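Local coordinates for reticulocyte-binding protein 2a (Plasmodium vivax, PDB 4Z8N), which probably helps the malaria parasite recognise and enter red blood cells, this chain being its alpha-helical erythrocyte-binding domain, at residues T186-L189 with K190-Q193. Numbering follows the deposited sequence.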
# COMPACT_ATOMS: atom_id res chain seq x y z
N THR A 186 24.84 -10.13 -5.37
CA THR A 186 25.89 -11.14 -5.37
C THR A 186 27.11 -10.66 -6.16
O THR A 186 28.24 -10.82 -5.73
CB THR A 186 25.38 -12.46 -5.97
OG1 THR A 186 24.32 -12.97 -5.15
CG2 THR A 186 26.50 -13.48 -6.06
N LEU A 187 26.85 -10.07 -7.32
CA LEU A 187 27.91 -9.51 -8.15
C LEU A 187 28.73 -8.45 -7.41
O LEU A 187 29.96 -8.44 -7.49
CB LEU A 187 27.32 -8.92 -9.43
CG LEU A 187 28.28 -8.17 -10.35
CD1 LEU A 187 29.33 -9.12 -10.92
CD2 LEU A 187 27.52 -7.47 -11.46
N MET A 188 28.04 -7.58 -6.68
CA MET A 188 28.71 -6.50 -5.95
C MET A 188 29.54 -7.03 -4.78
O MET A 188 30.51 -6.39 -4.37
CB MET A 188 27.68 -5.48 -5.44
CG MET A 188 27.05 -4.64 -6.54
SD MET A 188 28.25 -3.79 -7.59
CE MET A 188 29.02 -2.68 -6.40
N LEU A 189 29.18 -8.19 -4.25
CA LEU A 189 30.00 -8.85 -3.23
C LEU A 189 31.33 -9.26 -3.83
O LEU A 189 32.36 -9.25 -3.15
CB LEU A 189 29.28 -10.07 -2.65
CG LEU A 189 28.04 -9.83 -1.78
CD1 LEU A 189 27.47 -11.17 -1.33
CD2 LEU A 189 28.37 -8.95 -0.59
N LYS A 190 31.31 -9.63 -5.11
CA LYS A 190 32.54 -9.99 -5.80
C LYS A 190 33.34 -8.74 -6.16
O LYS A 190 34.57 -8.75 -6.17
CB LYS A 190 32.23 -10.81 -7.06
CG LYS A 190 33.46 -11.39 -7.74
CD LYS A 190 34.22 -12.30 -6.79
CE LYS A 190 35.70 -12.32 -7.11
NZ LYS A 190 36.47 -13.10 -6.11
N VAL A 191 32.62 -7.65 -6.45
CA VAL A 191 33.24 -6.37 -6.79
C VAL A 191 34.04 -5.81 -5.61
O VAL A 191 35.17 -5.34 -5.78
CB VAL A 191 32.19 -5.34 -7.23
CG1 VAL A 191 32.81 -3.95 -7.34
CG2 VAL A 191 31.55 -5.75 -8.54
N LYS A 192 33.46 -5.88 -4.41
CA LYS A 192 34.12 -5.35 -3.22
C LYS A 192 35.37 -6.14 -2.84
O LYS A 192 36.20 -5.66 -2.08
CB LYS A 192 33.14 -5.31 -2.05
CG LYS A 192 32.18 -4.13 -2.08
CD LYS A 192 31.42 -3.99 -0.76
CE LYS A 192 30.02 -4.60 -0.85
NZ LYS A 192 29.53 -4.69 -2.25
N GLN A 193 35.49 -7.36 -3.37
CA GLN A 193 36.69 -8.16 -3.14
C GLN A 193 37.83 -7.70 -4.04
O GLN A 193 39.00 -7.91 -3.73
CB GLN A 193 36.41 -9.65 -3.38
CG GLN A 193 35.63 -10.34 -2.27
CD GLN A 193 35.47 -11.83 -2.53
OE1 GLN A 193 35.56 -12.29 -3.67
NE2 GLN A 193 35.24 -12.59 -1.47
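Lys190, near the C-terminal end of helix 168-194, makes a divided backbone bond: its N-H is shared weakly between Thr186 O and Leu187 O. Its CB leans on Leu187 O, while the long aliphatic chain runs along the outside of the helix, where a lysine can send its charge to the surface. There Lys190 NZ donates to Gln193 OE1 at 2.7 Å, almost in line with the amide C=O, an i to i+3 link between two polar side chains.

Val191 makes a single, firmer i to i+4 bond, Val191 N to Leu187 O at 3.0 Å. Its branched side chain lies next to that of Met188, both pointing the same way, with Val191 CG2 4.0 Å from Met188 SD. CG2 can touch both the sulfur and Leu187 O because it stands beside the backbone N (chi1 170° for CG1). The buried, unbranched and bent chain of Met188 fills the interface with Ile201 and Ile204 of helix 199-237, and both side chains meet Leu291 of helix 246-297.

Lys192 grips Met188 O twice. Lys192 N donates to Met188 O at 3.0 Å in the ordinary i to i+4 manner; the side chain, bent at chi3 (-99°) and chi4, curls back to bring Lys192 NZ within 2.9 Å of Met188 O from the opposite face, well above the carbonyl plane.

Gln193 lays CG 3.6 Å from Leu189 O; extended beyond CG, it offers Lys190 an amide oxygen at the helix surface.

Two lysine ammonium groups near the helix's partly negative C-terminal end are probably favourable, Lys192 NZ giving Met188 O a second donor and Lys190 NZ binding a side-chain amide.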